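Local coordinates for carboxysome shell vertex protein CcmL (Gloeobacter violaceus, PDB 4JW0), which probably forms the pentameric vertices of the carboxysome shell, bringing curvature to the otherwise flat hexagonal layer of CcmK subunits around sequestered RuBisCO, at residues P17-V22 against E70-D75; L25-I30 against E41-G46; L56-S61 against V77-I82. All blocks are in the same frame, centred on the assembly; numbering follows the deposited sequence.

Contact 1 (P17-V22 against E70-D75)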
loop_
_atom_site.group_PDB
_atom_site.type_symbol
_atom_site.label_atom_id
_atom_site.label_comp_id
_atom_site.label_asym_id
_atom_site.label_seq_id
_atom_site.Cartn_x
_atom_site.Cartn_y
_atom_site.Cartn_z
ATOM N N PRO A 17 -2.618 24.376 0.555
ATOM C CA PRO A 17 -2.157 25.286 -0.504
ATOM C C PRO A 17 -1.287 24.622 -1.574
ATOM O O PRO A 17 -1.300 25.060 -2.724
ATOM C CB PRO A 17 -1.353 26.351 0.263
ATOM C CG PRO A 17 -1.096 25.767 1.616
ATOM C CD PRO A 17 -2.253 24.866 1.895
ATOM N N SER A 18 -0.542 23.585 -1.206
ATOM C CA SER A 18 0.306 22.888 -2.163
ATOM C C SER A 18 -0.502 22.197 -3.260
ATOM O O SER A 18 0.052 21.803 -4.287
ATOM C CB SER A 18 1.173 21.856 -1.449
ATOM O OG SER A 18 0.378 20.934 -0.724
ATOM N N MET A 19 -1.806 22.053 -3.049
ATOM C CA MET A 19 -2.660 21.346 -4.007
ATOM C C MET A 19 -3.360 22.264 -5.008
ATOM O O MET A 19 -4.118 21.799 -5.860
ATOM C CB MET A 19 -3.694 20.510 -3.258
ATOM C CG MET A 19 -3.087 19.378 -2.435
ATOM S SD MET A 19 -2.107 18.241 -3.432
ATOM C CE MET A 19 -3.367 17.707 -4.591
ATOM N N VAL A 20 -3.109 23.565 -4.919
ATOM C CA VAL A 20 -3.701 24.498 -5.867
ATOM C C VAL A 20 -3.235 24.182 -7.284
ATOM O O VAL A 20 -2.052 23.942 -7.516
ATOM C CB VAL A 20 -3.346 25.956 -5.524
ATOM C CG1 VAL A 20 -3.765 26.886 -6.652
ATOM C CG2 VAL A 20 -4.004 26.360 -4.218
ATOM N N GLY A 21 -4.177 24.172 -8.223
ATOM C CA GLY A 21 -3.867 23.936 -9.621
ATOM C C GLY A 21 -4.088 22.499 -10.054
ATOM O O GLY A 21 -4.120 22.194 -11.249
ATOM N N VAL A 22 -4.238 21.607 -9.084
ATOM C CA VAL A 22 -4.353 20.185 -9.372
ATOM C C VAL A 22 -5.787 19.815 -9.733
ATOM O O VAL A 22 -6.717 20.133 -9.001
ATOM C CB VAL A 22 -3.906 19.350 -8.167
ATOM C CG1 VAL A 22 -4.006 17.866 -8.479
ATOM C CG2 VAL A 22 -2.488 19.726 -7.763
ATOM N N GLU A 70 6.525 17.312 -6.523
ATOM C CA GLU A 70 7.511 16.692 -5.645
ATOM C C GLU A 70 7.139 16.754 -4.161
ATOM O O GLU A 70 7.364 15.801 -3.414
ATOM C CB GLU A 70 8.878 17.347 -5.859
ATOM C CG GLU A 70 10.006 16.700 -5.073
ATOM C CD GLU A 70 11.303 17.483 -5.165
ATOM O OE1 GLU A 70 11.245 18.717 -5.369
ATOM O OE2 GLU A 70 12.381 16.862 -5.039
ATOM N N LYS A 71 6.571 17.875 -3.735
ATOM C CA LYS A 71 6.230 18.068 -2.330
ATOM C C LYS A 71 4.725 18.204 -2.117
ATOM O O LYS A 71 4.285 18.790 -1.131
ATOM C CB LYS A 71 6.955 19.295 -1.767
ATOM C CG LYS A 71 8.436 19.074 -1.492
ATOM C CD LYS A 71 9.028 20.238 -0.701
ATOM C CE LYS A 71 10.283 19.826 0.057
ATOM N NZ LYS A 71 10.849 20.951 0.859
ATOM N N ARG A 72 3.935 17.661 -3.040
ATOM C CA ARG A 72 2.486 17.656 -2.895
ATOM C C ARG A 72 2.007 16.393 -2.194
ATOM O O ARG A 72 2.522 15.306 -2.448
ATOM C CB ARG A 72 1.807 17.738 -4.254
ATOM C CG ARG A 72 1.837 19.112 -4.880
ATOM C CD ARG A 72 0.956 19.149 -6.112
ATOM N NE ARG A 72 1.050 20.436 -6.794
ATOM C CZ ARG A 72 1.059 20.594 -8.113
ATOM N NH1 ARG A 72 0.975 19.549 -8.926
ATOM N NH2 ARG A 72 1.149 21.811 -8.628
ATOM N N PRO A 73 1.007 16.531 -1.313
ATOM C CA PRO A 73 0.461 15.365 -0.606
ATOM C C PRO A 73 -0.516 14.572 -1.475
ATOM O O PRO A 73 -1.674 14.366 -1.099
ATOM C CB PRO A 73 -0.247 15.988 0.600
ATOM C CG PRO A 73 -0.615 17.365 0.151
ATOM C CD PRO A 73 0.462 17.801 -0.798
ATOM N N VAL A 74 -0.030 14.120 -2.629
ATOM C CA VAL A 74 -0.844 13.355 -3.572
ATOM C C VAL A 74 -0.357 11.913 -3.645
ATOM O O VAL A 74 0.848 11.654 -3.632
ATOM C CB VAL A 74 -0.802 13.962 -4.991
ATOM C CG1 VAL A 74 -1.557 15.265 -5.022
ATOM C CG2 VAL A 74 0.638 14.162 -5.460
ATOM N N ASP A 75 -1.298 10.977 -3.743
ATOM C CA ASP A 75 -0.964 9.557 -3.693
ATOM C C ASP A 75 -1.565 8.764 -4.856
ATOM O O ASP A 75 -1.580 7.532 -4.832
ATOM C CB ASP A 75 -1.427 8.958 -2.367
ATOM C CG ASP A 75 -2.939 8.873 -2.270
ATOM O OD1 ASP A 75 -3.613 9.538 -3.086
ATOM O OD2 ASP A 75 -3.452 8.136 -1.397
#

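Contact 2 (L25-I30 against E41-G46)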
loop_
_atom_site.group_PDB
_atom_site.type_symbol
_atom_site.label_atom_id
_atom_site.label_comp_id
_atom_site.label_asym_id
_atom_site.label_seq_id
_atom_site.Cartn_x
_atom_site.Cartn_y
_atom_site.Cartn_z
ATOM N N LEU A 25 -9.511 13.783 -10.788
ATOM C CA LEU A 25 -10.440 12.943 -11.536
ATOM C C LEU A 25 -10.906 11.763 -10.705
ATOM O O LEU A 25 -10.106 11.090 -10.070
ATOM C CB LEU A 25 -9.792 12.403 -12.814
ATOM C CG LEU A 25 -9.537 13.370 -13.963
ATOM C CD1 LEU A 25 -8.994 12.600 -15.156
ATOM C CD2 LEU A 25 -10.796 14.130 -14.332
ATOM N N LEU A 26 -12.208 11.514 -10.729
ATOM C CA LEU A 26 -12.768 10.309 -10.149
ATOM C C LEU A 26 -12.627 9.168 -11.149
ATOM O O LEU A 26 -13.183 9.218 -12.245
ATOM C CB LEU A 26 -14.238 10.527 -9.799
ATOM C CG LEU A 26 -15.012 9.293 -9.345
ATOM C CD1 LEU A 26 -14.517 8.848 -7.984
ATOM C CD2 LEU A 26 -16.500 9.587 -9.320
ATOM N N LEU A 27 -11.873 8.145 -10.764
ATOM C CA LEU A 27 -11.623 6.994 -11.619
ATOM C C LEU A 27 -12.324 5.765 -11.074
ATOM O O LEU A 27 -12.236 5.469 -9.881
ATOM C CB LEU A 27 -10.123 6.688 -11.696
ATOM C CG LEU A 27 -9.157 7.797 -12.120
ATOM C CD1 LEU A 27 -7.747 7.244 -12.169
ATOM C CD2 LEU A 27 -9.552 8.375 -13.470
ATOM N N GLN A 28 -13.004 5.038 -11.952
ATOM C CA GLN A 28 -13.558 3.742 -11.591
ATOM C C GLN A 28 -12.614 2.635 -12.032
ATOM O O GLN A 28 -12.177 2.606 -13.180
ATOM C CB GLN A 28 -14.926 3.537 -12.242
ATOM C CG GLN A 28 -15.525 2.178 -11.958
ATOM C CD GLN A 28 -16.937 2.036 -12.502
ATOM O OE1 GLN A 28 -17.317 2.704 -13.462
ATOM N NE2 GLN A 28 -17.715 1.164 -11.887
ATOM N N LEU A 29 -12.298 1.722 -11.121
ATOM C CA LEU A 29 -11.400 0.626 -11.452
ATOM C C LEU A 29 -12.013 -0.283 -12.504
ATOM O O LEU A 29 -13.226 -0.531 -12.517
ATOM C CB LEU A 29 -11.044 -0.189 -10.209
ATOM C CG LEU A 29 -9.889 0.317 -9.335
ATOM C CD1 LEU A 29 -8.561 0.064 -10.020
ATOM C CD2 LEU A 29 -10.052 1.791 -9.005
ATOM N N ILE A 30 -11.154 -0.764 -13.391
ATOM C CA ILE A 30 -11.529 -1.718 -14.419
ATOM C C ILE A 30 -10.873 -3.049 -14.075
ATOM O O ILE A 30 -9.719 -3.079 -13.632
ATOM C CB ILE A 30 -11.050 -1.249 -15.802
ATOM C CG1 ILE A 30 -11.804 0.014 -16.227
ATOM C CG2 ILE A 30 -11.207 -2.355 -16.836
ATOM C CD1 ILE A 30 -13.294 -0.181 -16.373
ATOM N N GLU A 41 -10.833 5.456 -7.355
ATOM C CA GLU A 41 -9.704 6.222 -6.845
ATOM C C GLU A 41 -9.833 7.624 -7.403
ATOM O O GLU A 41 -10.275 7.798 -8.543
ATOM C CB GLU A 41 -8.373 5.607 -7.300
ATOM C CG GLU A 41 -7.129 6.240 -6.658
ATOM C CD GLU A 41 -6.833 5.691 -5.259
ATOM O OE1 GLU A 41 -7.261 4.560 -4.954
ATOM O OE2 GLU A 41 -6.166 6.385 -4.460
ATOM N N VAL A 42 -9.483 8.627 -6.606
ATOM C CA VAL A 42 -9.396 9.992 -7.113
ATOM C C VAL A 42 -7.929 10.291 -7.399
ATOM O O VAL A 42 -7.073 10.160 -6.524
ATOM C CB VAL A 42 -9.975 11.024 -6.127
ATOM C CG1 VAL A 42 -9.870 12.421 -6.704
ATOM C CG2 VAL A 42 -11.427 10.693 -5.806
ATOM N N ALA A 43 -7.640 10.672 -8.637
ATOM C CA ALA A 43 -6.269 10.843 -9.080
ATOM C C ALA A 43 -6.016 12.238 -9.634
ATOM O O ALA A 43 -6.895 12.855 -10.238
ATOM C CB ALA A 43 -5.927 9.791 -10.126
ATOM N N ALA A 44 -4.806 12.732 -9.416
ATOM C CA ALA A 44 -4.362 13.966 -10.042
ATOM C C ALA A 44 -4.165 13.723 -11.533
ATOM O O ALA A 44 -3.565 12.722 -11.935
ATOM C CB ALA A 44 -3.071 14.443 -9.414
ATOM N N ASP A 45 -4.668 14.641 -12.350
ATOM C CA ASP A 45 -4.585 14.496 -13.797
ATOM C C ASP A 45 -3.865 15.664 -14.447
ATOM O O ASP A 45 -4.436 16.748 -14.607
ATOM C CB ASP A 45 -5.972 14.365 -14.421
ATOM C CG ASP A 45 -5.913 14.196 -15.937
ATOM O OD1 ASP A 45 -4.893 13.669 -16.439
ATOM O OD2 ASP A 45 -6.875 14.594 -16.631
ATOM N N GLY A 46 -2.614 15.430 -14.830
ATOM C CA GLY A 46 -1.850 16.389 -15.605
ATOM C C GLY A 46 -1.736 15.951 -17.054
ATOM O O GLY A 46 -1.049 16.594 -17.855
#

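Contact 3 (L56-S61 against V77-I82)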
loop_
_atom_site.group_PDB
_atom_site.type_symbol
_atom_site.label_atom_id
_atom_site.label_comp_id
_atom_site.label_asym_id
_atom_site.label_seq_id
_atom_site.Cartn_x
_atom_site.Cartn_y
_atom_site.Cartn_z
ATOM N N LEU A 56 -4.192 4.632 -17.388
ATOM C CA LEU A 56 -3.325 3.966 -16.433
ATOM C C LEU A 56 -3.070 4.946 -15.307
ATOM O O LEU A 56 -2.847 6.138 -15.557
ATOM C CB LEU A 56 -1.987 3.591 -17.061
ATOM C CG LEU A 56 -1.917 2.388 -17.994
ATOM C CD1 LEU A 56 -0.500 2.301 -18.561
ATOM C CD2 LEU A 56 -2.301 1.093 -17.287
ATOM N N PHE A 57 -3.107 4.464 -14.070
ATOM C CA PHE A 57 -2.779 5.322 -12.945
ATOM C C PHE A 57 -1.916 4.593 -11.934
ATOM O O PHE A 57 -1.969 3.365 -11.815
ATOM C CB PHE A 57 -4.038 5.913 -12.292
ATOM C CG PHE A 57 -4.860 4.922 -11.512
ATOM C CD1 PHE A 57 -5.788 4.115 -12.155
ATOM C CD2 PHE A 57 -4.734 4.826 -10.131
ATOM C CE1 PHE A 57 -6.561 3.212 -11.442
ATOM C CE2 PHE A 57 -5.505 3.923 -9.411
ATOM C CZ PHE A 57 -6.418 3.114 -10.068
ATOM N N SER A 58 -1.098 5.374 -11.238
ATOM C CA SER A 58 -0.192 4.857 -10.229
ATOM C C SER A 58 -0.592 5.393 -8.879
ATOM O O SER A 58 -1.225 6.450 -8.787
ATOM C CB SER A 58 1.239 5.284 -10.533
ATOM O OG SER A 58 1.693 4.670 -11.718
ATOM N N ARG A 59 -0.198 4.665 -7.840
ATOM C CA ARG A 59 -0.486 5.033 -6.463
ATOM C C ARG A 59 0.803 5.174 -5.680
ATOM O O ARG A 59 1.824 4.569 -6.025
ATOM C CB ARG A 59 -1.340 3.964 -5.790
ATOM C CG ARG A 59 -2.719 3.770 -6.375
ATOM C CD ARG A 59 -3.291 2.441 -5.883
ATOM N NE ARG A 59 -4.751 2.456 -5.804
ATOM C CZ ARG A 59 -5.567 1.661 -6.495
ATOM N NH1 ARG A 59 -5.094 0.751 -7.344
ATOM N NH2 ARG A 59 -6.880 1.775 -6.338
ATOM N N GLY A 60 0.745 5.967 -4.616
ATOM C CA GLY A 60 1.870 6.146 -3.721
ATOM C C GLY A 60 2.764 7.300 -4.131
ATOM O O GLY A 60 2.329 8.217 -4.825
ATOM N N SER A 61 4.024 7.248 -3.708
ATOM C CA SER A 61 4.969 8.323 -3.988
ATOM C C SER A 61 5.237 8.512 -5.485
ATOM O O SER A 61 5.766 9.549 -5.897
ATOM C CB SER A 61 6.278 8.101 -3.229
ATOM O OG SER A 61 6.868 6.867 -3.567
ATOM N N VAL A 77 -1.987 9.252 -9.357
ATOM C CA VAL A 77 -1.693 10.075 -10.517
ATOM C C VAL A 77 -2.076 9.348 -11.802
ATOM O O VAL A 77 -1.809 8.159 -11.960
ATOM C CB VAL A 77 -0.191 10.446 -10.562
ATOM C CG1 VAL A 77 0.672 9.188 -10.664
ATOM C CG2 VAL A 77 0.096 11.391 -11.705
ATOM N N VAL A 78 -2.707 10.078 -12.714
ATOM C CA VAL A 78 -2.970 9.577 -14.055
ATOM C C VAL A 78 -1.670 9.692 -14.833
ATOM O O VAL A 78 -1.101 10.777 -14.927
ATOM C CB VAL A 78 -4.060 10.415 -14.769
ATOM C CG1 VAL A 78 -4.218 9.987 -16.221
ATOM C CG2 VAL A 78 -5.389 10.310 -14.032
ATOM N N ILE A 79 -1.195 8.587 -15.392
ATOM C CA ILE A 79 0.067 8.632 -16.121
ATOM C C ILE A 79 -0.114 8.495 -17.626
ATOM O O ILE A 79 0.788 8.838 -18.385
ATOM C CB ILE A 79 1.064 7.587 -15.602
ATOM C CG1 ILE A 79 0.594 6.171 -15.922
ATOM C CG2 ILE A 79 1.277 7.776 -14.102
ATOM C CD1 ILE A 79 1.582 5.103 -15.520
ATOM N N GLY A 80 -1.270 8.004 -18.064
ATOM C CA GLY A 80 -1.525 7.893 -19.488
ATOM C C GLY A 80 -2.944 7.549 -19.862
ATOM O O GLY A 80 -3.635 6.840 -19.140
ATOM N N ILE A 81 -3.376 8.062 -21.010
ATOM C CA ILE A 81 -4.619 7.626 -21.620
ATOM C C ILE A 81 -4.327 6.378 -22.446
ATOM O O ILE A 81 -3.396 6.350 -23.253
ATOM C CB ILE A 81 -5.224 8.726 -22.507
ATOM C CG1 ILE A 81 -5.613 9.926 -21.647
ATOM C CG2 ILE A 81 -6.436 8.186 -23.274
ATOM C CD1 ILE A 81 -5.828 11.217 -22.432
ATOM N N ILE A 82 -5.114 5.333 -22.227
ATOM C CA ILE A 82 -4.878 4.063 -22.888
ATOM C C ILE A 82 -5.493 4.052 -24.282
ATOM O O ILE A 82 -6.658 4.399 -24.455
ATOM C CB ILE A 82 -5.453 2.904 -22.061
ATOM C CG1 ILE A 82 -4.616 2.698 -20.794
ATOM C CG2 ILE A 82 -5.488 1.626 -22.879
ATOM C CD1 ILE A 82 -5.262 1.798 -19.772
#

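Contact 1 (P17-V22 against E70-D75)
Arg-72 reaches from the 70-75 loop across to the 3-10 turn and loop of 17-22 as a nearly straight arm. Its CG lies anti to the carbonyl carbon, and the chain stays extended as far as NE, so the guanidinium arrives at the turn that ends in Val-22. CG2 of Val-22 meets it tip to tip, 3.5 Å above one face of the guanidinium and displaced toward its rim; the nearest approach is 3.7 Å, from CG2 to NH1. The carbonyl O of Ser-18 comes to the edge of the same group, close to its plane. There Arg-72 NE donates to Ser-18 O over 3.0 Å, but the N-H...O angle of only 130° makes the bond weak. NH1 turns back to its own loop and gives a weak bond to Ser-69 OG. Met-19 is bent at chi2 (-58°) and chi3 (-59°), which swings its end tip to tip with Pro-73. There SD lies 3.7 Å from CD of Pro-73 and also packs against Val-74. Ser-18 OG approaches the same CD of Pro-73 at 3.1 Å. Gly-21 occupies the third position of the type II turn from Met-19 to Val-22. Beyond the two segments Met-19 packs on Ile-79 of a neighbouring subunit, and Asp-75 accepts hydrogen bonds from that subunit's Met-1 and Arg-59 backbone N. With a single weak bond across, the two segments are held mainly by thioether, proline and valine contacts, and the polar partners of the guanidinium here, a backbone carbonyl and the Ser-69 hydroxyl, are both weakly bonded.

Contact 2 (L25-I30 against E41-G46)
Asp-45 OD1 is gripped twice, by the backbone N-H groups of Val-47 and Gly-48, while OD2 takes a third bond from Ala-49 N. With CG anti to the backbone N (chi1 -179°), the carboxylate stands beside Leu-25, which crosses it obliquely: Leu-25 CD1 touches Asp-45 OD2 at 3.3 Å and Asp-45 CB at 3.6 Å. Next to it the backbones pair as antiparallel strands. Leu-25 N donates to Ala-43 O over 2.8 Å, almost straight at 175°, and Ala-43 N returns a bond to Leu-25 O. Leu-27 and Glu-41 form a second such pair, with 2.8 Å from Leu-27 N to Glu-41 O. Leu-26 and Val-42 lie between as the non-hydrogen-bonded pair, where Val-42 CA-H leans on Leu-25 O at 3.2 Å. Their side chains share the face turned to a neighbouring subunit, Leu-26 against its Glu-32 and Val-42 against its Leu-56. Leu-25, Leu-27 and Ala-43 point to the other face, where Leu-27 CD1 meets Ala-43 CB at 3.7 Å. Glu-41 starts on that face too, but its carboxylate leads away, OE1 to a salt bridge with Arg-59 and OE2 to Met-1 N of a neighbouring subunit. Those two partners, and the three N-H groups around buried Asp-45, would probably favour the ionised form of both acids, though the nearby Asp-75 carboxylate would work against this for Glu-41.

Contact 3 (L56-S61 against V77-I82)
A classic beta bulge interrupts the antiparallel pairing of strands 54-59 and 76-81, in the five-stranded sheet of the OB-fold subunit. Leu-56 faces two residues at once, Ile-79 and Gly-80: its N donates to Gly-80 O over 2.9 Å, and its O accepts from Ile-79 N over 3.0 Å. Ile-79 supplies the bent backbone of the bulge (psi -18°). On the far side of Phe-57 the pairing is regular, Ser-58 and Val-77 exchanging backbone bonds of 3.0 Å, from Ser-58 N to Val-77 O and from Val-77 N to Ser-58 O. Between this pair and the bulge, Phe-57 and Val-78 form the non-hydrogen-bonded pair. Phe-57 holds CG in the crowded position between its N and its carbonyl carbon (chi1 72°), with CB 3.2 Å from Val-77 O and the ring leading away from strand 76-81 toward Leu-27 and Leu-29. Its edge is turned to Arg-59, so that CE2 stands 3.7 Å above the centre of that guanidinium. The opposite face carries Leu-56, Ser-58 and Val-77. Leu-56 crosses Ile-82 at about a right angle, its CG 3.8 Å from Ile-82 CD1, and its CB meets Ile-79 CG1 at 3.8 Å. Ser-58 sets OG, anti to the carbonyl carbon, beside Ile-79 CD1, from where it bonds to Pro-73 O of a neighbouring subunit. Gly-80 and Ile-81 continue the sheet into that same subunit as an antiparallel ladder. An antiparallel pair coiled by a classic bulge, with an aromatic ring on its inner side, fits the curved beta barrel of the CcmL/EutN family's OB fold.

In the fold
The three contacts span one sheet and the loops at its margin. Contacts 2 and 3 have centres about 8 Å apart and follow in series along the chain, at opposite ends of the strand order from 39-44 to 76-81. The two outermost strands meet, Ala-44 O lying 2.9 Å from Val-78 N, a probable hydrogen bond that brings the sheet round into a barrel. The centre of contact 1 is about 15 Å from both of theirs, though Val-22 packs on Ala-44 and Asp-75 O probably bonds to Gly-60 N; its segments bracket contact 2 along the chain and alternate with those of contact 3. All three touch neighbouring subunits, so barrel and loops alike build the pentamer.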